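Local coordinates for prephenate dehydrogenase (Aquifex aeolicus, PDB 2G5C), which probably catalyses the NAD-dependent oxidative decarboxylation of prephenate to 4-hydroxyphenylpyruvate on the pathway to tyrosine, at residues Leu135-Lys147 with Trp161-Pro173. Residues are numbered along the deposited sequence; the frame is centred on the assembly and turned at random.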
ATOM      1  N   LEU A 135     -20.721   8.920  -4.493  1.00 38.05           N
ATOM      2  CA  LEU A 135     -19.705   7.899  -4.705  1.00 37.90           C
ATOM      3  C   LEU A 135     -19.079   7.887  -6.099  1.00 37.25           C
ATOM      4  O   LEU A 135     -17.913   7.526  -6.256  1.00 38.21           O
ATOM      5  CB  LEU A 135     -20.296   6.520  -4.408  1.00 36.28           C
ATOM      6  CG  LEU A 135     -19.313   5.353  -4.524  1.00 37.93           C
ATOM      7  CD1 LEU A 135     -18.261   5.456  -3.421  1.00 35.64           C
ATOM      8  CD2 LEU A 135     -20.064   4.036  -4.421  1.00 36.20           C
ATOM      9  N   TYR A 136     -19.841   8.292  -7.107  1.00 36.91           N
ATOM     10  CA  TYR A 136     -19.346   8.279  -8.479  1.00 35.77           C
ATOM     11  C   TYR A 136     -18.842   9.624  -9.005  1.00 37.68           C
ATOM     12  O   TYR A 136     -18.197   9.676 -10.054  1.00 36.59           O
ATOM     13  CB  TYR A 136     -20.448   7.750  -9.398  1.00 33.73           C
ATOM     14  CG  TYR A 136     -21.082   6.469  -8.895  1.00 31.48           C
ATOM     15  CD1 TYR A 136     -20.402   5.252  -8.973  1.00 31.37           C
ATOM     16  CD2 TYR A 136     -22.351   6.479  -8.317  1.00 29.97           C
ATOM     17  CE1 TYR A 136     -20.972   4.075  -8.490  1.00 29.58           C
ATOM     18  CE2 TYR A 136     -22.930   5.309  -7.829  1.00 28.77           C
ATOM     19  CZ  TYR A 136     -22.235   4.111  -7.920  1.00 28.80           C
ATOM     20  OH  TYR A 136     -22.805   2.949  -7.454  1.00 24.61           O
ATOM     21  N   GLU A 137     -19.129  10.703  -8.281  1.00 39.47           N
ATOM     22  CA  GLU A 137     -18.713  12.042  -8.697  1.00 41.99           C
ATOM     23  C   GLU A 137     -17.249  12.130  -9.124  1.00 42.20           C
ATOM     24  O   GLU A 137     -16.344  12.043  -8.297  1.00 42.70           O
ATOM     25  CB  GLU A 137     -18.969  13.045  -7.570  1.00 44.84           C
ATOM     26  CG  GLU A 137     -20.426  13.177  -7.168  1.00 49.72           C
ATOM     27  CD  GLU A 137     -21.284  13.782  -8.263  1.00 53.01           C
ATOM     28  OE1 GLU A 137     -21.310  13.224  -9.378  1.00 54.67           O
ATOM     29  OE2 GLU A 137     -21.936  14.816  -8.007  1.00 55.86           O
ATOM     30  N   GLY A 138     -17.026  12.306 -10.423  1.00 42.65           N
ATOM     31  CA  GLY A 138     -15.672  12.414 -10.938  1.00 42.91           C
ATOM     32  C   GLY A 138     -14.971  11.088 -11.159  1.00 42.86           C
ATOM     33  O   GLY A 138     -13.960  11.026 -11.859  1.00 44.33           O
ATOM     34  N   LYS A 139     -15.499  10.025 -10.563  1.00 41.83           N
ATOM     35  CA  LYS A 139     -14.906   8.699 -10.706  1.00 41.19           C
ATOM     36  C   LYS A 139     -15.027   8.166 -12.132  1.00 39.80           C
ATOM     37  O   LYS A 139     -15.850   8.634 -12.913  1.00 39.55           O
ATOM     38  CB  LYS A 139     -15.573   7.714  -9.739  1.00 42.02           C
ATOM     39  CG  LYS A 139     -14.795   7.444  -8.456  1.00 43.89           C
ATOM     40  CD  LYS A 139     -14.703   8.660  -7.551  1.00 44.08           C
ATOM     41  CE  LYS A 139     -14.031   8.288  -6.234  1.00 44.19           C
ATOM     42  NZ  LYS A 139     -14.063   9.397  -5.240  1.00 44.03           N
ATOM     43  N   LYS A 140     -14.199   7.181 -12.465  1.00 38.40           N
ATOM     44  CA  LYS A 140     -14.236   6.588 -13.794  1.00 38.07           C
ATOM     45  C   LYS A 140     -15.265   5.467 -13.842  1.00 37.10           C
ATOM     46  O   LYS A 140     -15.527   4.811 -12.835  1.00 36.43           O
ATOM     47  CB  LYS A 140     -12.865   6.023 -14.172  1.00 38.55           C
ATOM     48  CG  LYS A 140     -11.748   7.051 -14.220  1.00 41.95           C
ATOM     49  CD  LYS A 140     -10.440   6.417 -14.670  1.00 42.61           C
ATOM     50  CE  LYS A 140      -9.297   7.422 -14.649  1.00 44.60           C
ATOM     51  NZ  LYS A 140      -8.008   6.834 -15.118  1.00 45.43           N
ATOM     52  N   VAL A 141     -15.853   5.265 -15.016  1.00 36.03           N
ATOM     53  CA  VAL A 141     -16.830   4.204 -15.219  1.00 33.51           C
ATOM     54  C   VAL A 141     -16.498   3.506 -16.529  1.00 32.08           C
ATOM     55  O   VAL A 141     -16.503   4.119 -17.598  1.00 31.53           O
ATOM     56  CB  VAL A 141     -18.268   4.747 -15.290  1.00 34.11           C
ATOM     57  CG1 VAL A 141     -19.227   3.613 -15.623  1.00 32.87           C
ATOM     58  CG2 VAL A 141     -18.651   5.375 -13.962  1.00 33.22           C
ATOM     59  N   ILE A 142     -16.198   2.217 -16.437  1.00 31.40           N
ATOM     60  CA  ILE A 142     -15.842   1.437 -17.608  1.00 30.04           C
ATOM     61  C   ILE A 142     -17.014   0.619 -18.137  1.00 29.42           C
ATOM     62  O   ILE A 142     -17.537  -0.258 -17.443  1.00 27.87           O
ATOM     63  CB  ILE A 142     -14.693   0.456 -17.297  1.00 30.27           C
ATOM     64  CG1 ILE A 142     -13.592   1.162 -16.498  1.00 33.64           C
ATOM     65  CG2 ILE A 142     -14.135  -0.111 -18.592  1.00 29.08           C
ATOM     66  CD1 ILE A 142     -12.924   2.300 -17.228  1.00 32.87           C
ATOM     67  N   LEU A 143     -17.429   0.915 -19.363  1.00 27.94           N
ATOM     68  CA  LEU A 143     -18.504   0.168 -19.994  1.00 27.18           C
ATOM     69  C   LEU A 143     -17.798  -0.739 -20.988  1.00 26.79           C
ATOM     70  O   LEU A 143     -16.831  -0.326 -21.632  1.00 27.74           O
ATOM     71  CB  LEU A 143     -19.484   1.106 -20.708  1.00 26.59           C
ATOM     72  CG  LEU A 143     -20.211   2.103 -19.796  1.00 25.63           C
ATOM     73  CD1 LEU A 143     -21.370   2.738 -20.553  1.00 24.06           C
ATOM     74  CD2 LEU A 143     -20.732   1.384 -18.553  1.00 25.95           C
ATOM     75  N   THR A 144     -18.257  -1.979 -21.090  1.00 25.98           N
ATOM     76  CA  THR A 144     -17.634  -2.933 -21.993  1.00 26.79           C
ATOM     77  C   THR A 144     -18.577  -3.395 -23.099  1.00 27.87           C
ATOM     78  O   THR A 144     -19.106  -4.507 -23.065  1.00 27.74           O
ATOM     79  CB  THR A 144     -17.109  -4.165 -21.221  1.00 25.72           C
ATOM     80  OG1 THR A 144     -18.195  -4.829 -20.570  1.00 25.22           O
ATOM     81  CG2 THR A 144     -16.093  -3.734 -20.170  1.00 25.50           C
ATOM     82  N   PRO A 145     -18.802  -2.535 -24.098  1.00 29.11           N
ATOM     83  CA  PRO A 145     -19.691  -2.912 -25.196  1.00 31.70           C
ATOM     84  C   PRO A 145     -19.009  -3.905 -26.133  1.00 34.02           C
ATOM     85  O   PRO A 145     -17.779  -3.959 -26.216  1.00 32.51           O
ATOM     86  CB  PRO A 145     -19.978  -1.578 -25.872  1.00 30.98           C
ATOM     87  CG  PRO A 145     -18.681  -0.852 -25.702  1.00 31.08           C
ATOM     88  CD  PRO A 145     -18.328  -1.149 -24.255  1.00 29.00           C
ATOM     89  N   THR A 146     -19.817  -4.704 -26.815  1.00 35.91           N
ATOM     90  CA  THR A 146     -19.318  -5.688 -27.766  1.00 37.60           C
ATOM     91  C   THR A 146     -19.998  -5.407 -29.102  1.00 39.21           C
ATOM     92  O   THR A 146     -20.603  -4.347 -29.287  1.00 38.28           O
ATOM     93  CB  THR A 146     -19.668  -7.122 -27.336  1.00 37.03           C
ATOM     94  OG1 THR A 146     -21.088  -7.305 -27.399  1.00 38.06           O
ATOM     95  CG2 THR A 146     -19.186  -7.384 -25.920  1.00 36.73           C
ATOM     96  N   LYS A 147     -19.913  -6.355 -30.029  1.00 40.97           N
ATOM     97  CA  LYS A 147     -20.537  -6.170 -31.334  1.00 42.45           C
ATOM     98  C   LYS A 147     -22.044  -6.383 -31.229  1.00 41.19           C
ATOM     99  O   LYS A 147     -22.815  -5.771 -31.965  1.00 41.25           O
ATOM    100  CB  LYS A 147     -19.936  -7.141 -32.354  1.00 43.48           C
ATOM    101  CG  LYS A 147     -20.330  -6.841 -33.794  1.00 47.20           C
ATOM    102  CD  LYS A 147     -19.574  -7.732 -34.771  1.00 50.66           C
ATOM    103  CE  LYS A 147     -19.884  -7.372 -36.220  1.00 51.53           C
ATOM    104  NZ  LYS A 147     -19.076  -8.188 -37.169  1.00 52.62           N
ATOM    105  N   TRP A 161     -24.687   7.257 -16.158  1.00 34.74           N
ATOM    106  CA  TRP A 161     -23.487   7.307 -15.331  1.00 35.37           C
ATOM    107  C   TRP A 161     -22.937   8.727 -15.274  1.00 36.36           C
ATOM    108  O   TRP A 161     -22.532   9.205 -14.217  1.00 36.14           O
ATOM    109  CB  TRP A 161     -22.431   6.359 -15.889  1.00 32.18           C
ATOM    110  CG  TRP A 161     -22.632   4.932 -15.480  1.00 29.83           C
ATOM    111  CD1 TRP A 161     -22.773   3.856 -16.305  1.00 29.05           C
ATOM    112  CD2 TRP A 161     -22.639   4.416 -14.142  1.00 27.56           C
ATOM    113  NE1 TRP A 161     -22.858   2.701 -15.566  1.00 26.93           N
ATOM    114  CE2 TRP A 161     -22.777   3.016 -14.235  1.00 27.91           C
ATOM    115  CE3 TRP A 161     -22.538   5.003 -12.872  1.00 27.46           C
ATOM    116  CZ2 TRP A 161     -22.817   2.187 -13.105  1.00 25.20           C
ATOM    117  CZ3 TRP A 161     -22.578   4.181 -11.750  1.00 23.82           C
ATOM    118  CH2 TRP A 161     -22.715   2.789 -11.876  1.00 26.52           C
ATOM    119  N   GLU A 162     -22.929   9.401 -16.419  1.00 38.27           N
ATOM    120  CA  GLU A 162     -22.438  10.771 -16.486  1.00 41.26           C
ATOM    121  C   GLU A 162     -23.327  11.683 -15.646  1.00 42.19           C
ATOM    122  O   GLU A 162     -22.855  12.665 -15.074  1.00 42.77           O
ATOM    123  CB  GLU A 162     -22.417  11.259 -17.939  1.00 41.62           C
ATOM    124  CG  GLU A 162     -21.595  10.382 -18.869  1.00 42.87           C
ATOM    125  CD  GLU A 162     -21.505  10.933 -20.280  1.00 43.94           C
ATOM    126  OE1 GLU A 162     -22.553  11.075 -20.945  1.00 43.44           O
ATOM    127  OE2 GLU A 162     -20.378  11.223 -20.726  1.00 45.56           O
ATOM    128  N   ASP A 163     -24.614  11.354 -15.572  1.00 44.17           N
ATOM    129  CA  ASP A 163     -25.559  12.149 -14.797  1.00 45.23           C
ATOM    130  C   ASP A 163     -25.287  12.045 -13.305  1.00 44.87           C
ATOM    131  O   ASP A 163     -25.730  12.885 -12.524  1.00 45.02           O
ATOM    132  CB  ASP A 163     -26.996  11.717 -15.097  1.00 49.16           C
ATOM    133  CG  ASP A 163     -27.502  12.259 -16.425  1.00 52.39           C
ATOM    134  OD1 ASP A 163     -27.519  13.498 -16.589  1.00 54.79           O
ATOM    135  OD2 ASP A 163     -27.880  11.452 -17.303  1.00 53.96           O
ATOM    136  N   VAL A 164     -24.566  11.004 -12.907  1.00 44.85           N
ATOM    137  CA  VAL A 164     -24.224  10.829 -11.505  1.00 44.26           C
ATOM    138  C   VAL A 164     -22.744  11.147 -11.310  1.00 43.70           C
ATOM    139  O   VAL A 164     -22.094  10.625 -10.409  1.00 43.72           O
ATOM    140  CB  VAL A 164     -24.529   9.393 -11.021  1.00 45.24           C
ATOM    141  CG1 VAL A 164     -26.019   9.106 -11.166  1.00 44.12           C
ATOM    142  CG2 VAL A 164     -23.710   8.384 -11.805  1.00 45.40           C
ATOM    143  N   GLY A 165     -22.220  12.006 -12.183  1.00 43.34           N
ATOM    144  CA  GLY A 165     -20.830  12.427 -12.097  1.00 42.04           C
ATOM    145  C   GLY A 165     -19.762  11.519 -12.678  1.00 41.31           C
ATOM    146  O   GLY A 165     -18.585  11.881 -12.684  1.00 40.70           O
ATOM    147  N   GLY A 166     -20.154  10.350 -13.169  1.00 39.92           N
ATOM    148  CA  GLY A 166     -19.181   9.427 -13.725  1.00 39.13           C
ATOM    149  C   GLY A 166     -18.500   9.885 -15.004  1.00 39.63           C
ATOM    150  O   GLY A 166     -19.067  10.656 -15.781  1.00 40.57           O
ATOM    151  N   VAL A 167     -17.274   9.406 -15.212  1.00 39.14           N
ATOM    152  CA  VAL A 167     -16.485   9.721 -16.400  1.00 38.47           C
ATOM    153  C   VAL A 167     -16.338   8.415 -17.173  1.00 37.85           C
ATOM    154  O   VAL A 167     -15.502   7.576 -16.843  1.00 37.93           O
ATOM    155  CB  VAL A 167     -15.087  10.260 -16.021  1.00 39.05           C
ATOM    156  CG1 VAL A 167     -14.263  10.511 -17.275  1.00 40.44           C
ATOM    157  CG2 VAL A 167     -15.231  11.544 -15.223  1.00 39.09           C
ATOM    158  N   VAL A 168     -17.153   8.259 -18.210  1.00 36.08           N
ATOM    159  CA  VAL A 168     -17.171   7.039 -19.001  1.00 34.88           C
ATOM    160  C   VAL A 168     -16.138   6.886 -20.113  1.00 35.88           C
ATOM    161  O   VAL A 168     -15.787   7.843 -20.806  1.00 35.71           O
ATOM    162  CB  VAL A 168     -18.575   6.832 -19.616  1.00 33.80           C
ATOM    163  CG1 VAL A 168     -18.647   5.497 -20.344  1.00 32.99           C
ATOM    164  CG2 VAL A 168     -19.624   6.909 -18.523  1.00 32.11           C
ATOM    165  N   GLU A 169     -15.665   5.651 -20.264  1.00 36.09           N
ATOM    166  CA  GLU A 169     -14.703   5.272 -21.289  1.00 37.23           C
ATOM    167  C   GLU A 169     -15.019   3.818 -21.617  1.00 36.88           C
ATOM    168  O   GLU A 169     -15.592   3.108 -20.788  1.00 37.58           O
ATOM    169  CB  GLU A 169     -13.262   5.419 -20.775  1.00 39.78           C
ATOM    170  CG  GLU A 169     -12.966   4.691 -19.482  1.00 43.71           C
ATOM    171  CD  GLU A 169     -11.552   4.943 -18.981  1.00 46.89           C
ATOM    172  OE1 GLU A 169     -10.589   4.510 -19.652  1.00 47.75           O
ATOM    173  OE2 GLU A 169     -11.401   5.581 -17.917  1.00 49.39           O
ATOM    174  N   TYR A 170     -14.661   3.372 -22.818  1.00 36.30           N
ATOM    175  CA  TYR A 170     -14.958   2.004 -23.227  1.00 36.49           C
ATOM    176  C   TYR A 170     -13.752   1.083 -23.319  1.00 35.04           C
ATOM    177  O   TYR A 170     -12.661   1.505 -23.683  1.00 33.93           O
ATOM    178  CB  TYR A 170     -15.679   1.993 -24.583  1.00 39.12           C
ATOM    179  CG  TYR A 170     -16.930   2.845 -24.656  1.00 42.38           C
ATOM    180  CD1 TYR A 170     -17.746   3.026 -23.538  1.00 43.41           C
ATOM    181  CD2 TYR A 170     -17.318   3.441 -25.857  1.00 44.01           C
ATOM    182  CE1 TYR A 170     -18.913   3.777 -23.613  1.00 44.96           C
ATOM    183  CE2 TYR A 170     -18.485   4.192 -25.943  1.00 45.33           C
ATOM    184  CZ  TYR A 170     -19.277   4.356 -24.818  1.00 46.47           C
ATOM    185  OH  TYR A 170     -20.436   5.095 -24.896  1.00 49.03           O
HETATM  186  N   MSE A 171     -13.979  -0.188 -23.000  1.00 33.92           N
HETATM  187  CA  MSE A 171     -12.950  -1.221 -23.054  1.00 33.26           C
HETATM  188  C   MSE A 171     -13.636  -2.522 -23.421  1.00 31.17           C
HETATM  189  O   MSE A 171     -14.789  -2.732 -23.060  1.00 32.84           O
HETATM  190  CB  MSE A 171     -12.287  -1.416 -21.686  1.00 36.06           C
HETATM  191  CG  MSE A 171     -11.413  -0.284 -21.200  1.00 38.66           C
HETATM  192 SE   MSE A 171     -10.504  -0.824 -19.566  1.00 46.14          SE
HETATM  193  CE  MSE A 171      -9.349  -2.173 -20.286  1.00 42.03           C
ATOM    194  N   SER A 172     -12.944  -3.402 -24.132  1.00 28.65           N
ATOM    195  CA  SER A 172     -13.544  -4.679 -24.466  1.00 26.89           C
ATOM    196  C   SER A 172     -13.600  -5.466 -23.160  1.00 27.44           C
ATOM    197  O   SER A 172     -12.855  -5.176 -22.219  1.00 25.96           O
ATOM    198  CB  SER A 172     -12.691  -5.440 -25.478  1.00 28.58           C
ATOM    199  OG  SER A 172     -11.478  -5.879 -24.889  1.00 29.47           O
ATOM    200  N   PRO A 173     -14.505  -6.450 -23.070  1.00 26.45           N
ATOM    201  CA  PRO A 173     -14.618  -7.256 -21.853  1.00 26.43           C
ATOM    202  C   PRO A 173     -13.281  -7.878 -21.439  1.00 27.45           C
ATOM    203  O   PRO A 173     -12.946  -7.925 -20.252  1.00 25.24           O
ATOM    204  CB  PRO A 173     -15.647  -8.304 -22.244  1.00 25.72           C
ATOM    205  CG  PRO A 173     -16.578  -7.523 -23.106  1.00 24.76           C
ATOM    206  CD  PRO A 173     -15.633  -6.720 -23.983  1.00 25.73           C
TER
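With CG swung anti to the carbonyl carbon in both Trp-161 (chi1 -82°) and Tyr-136 (chi1 -49°), the two rings meet in a T-shaped stack; Val-141, its CG1 anti to the backbone N, sets that methyl on the indole. The contact is a worked example of how a right-handed beta-alpha-beta crossover closes: strands 140-143 and 167-170 run parallel at the edge of the nucleotide-binding domain's sheet, and the last turn of the connecting helix packs on the Val-141 and Leu-143 side. Trp-161 CZ3 points over the centre of the Tyr-136 ring, 3.6 Å from CE1, with the planes at 69°, while Val-141 CG1 sits over the five-membered ring of Trp-161, 3.5 Å from its centroid, in a CH-pi contact. Leu-143 CD2 also touches the indole, obliquely, and Phe-16 meets it edge-to-face. A leucine in place of Trp-161 would probably leave the Tyr-136 face without its aromatic edge and open a gap against Val-141. Tyr-136 is further fixed by its hydroxyl, bonded to Gln-95. The helix ends in a Schellman motif with Gly-165 at positive phi, whose carbonyl accepts Gly-138 N from the adjacent type II turn. On the other face of the sheet, Ile-142 CD1 lies against the Glu-169 side chain. Four backbone bonds join the strands in alternation, from Val-167 N to Lys-139 O (2.8 Å) through to Leu-143 N and Glu-169 O, and a fifth continues past them: Met-171 N to Leu-143 O, 3.2 Å.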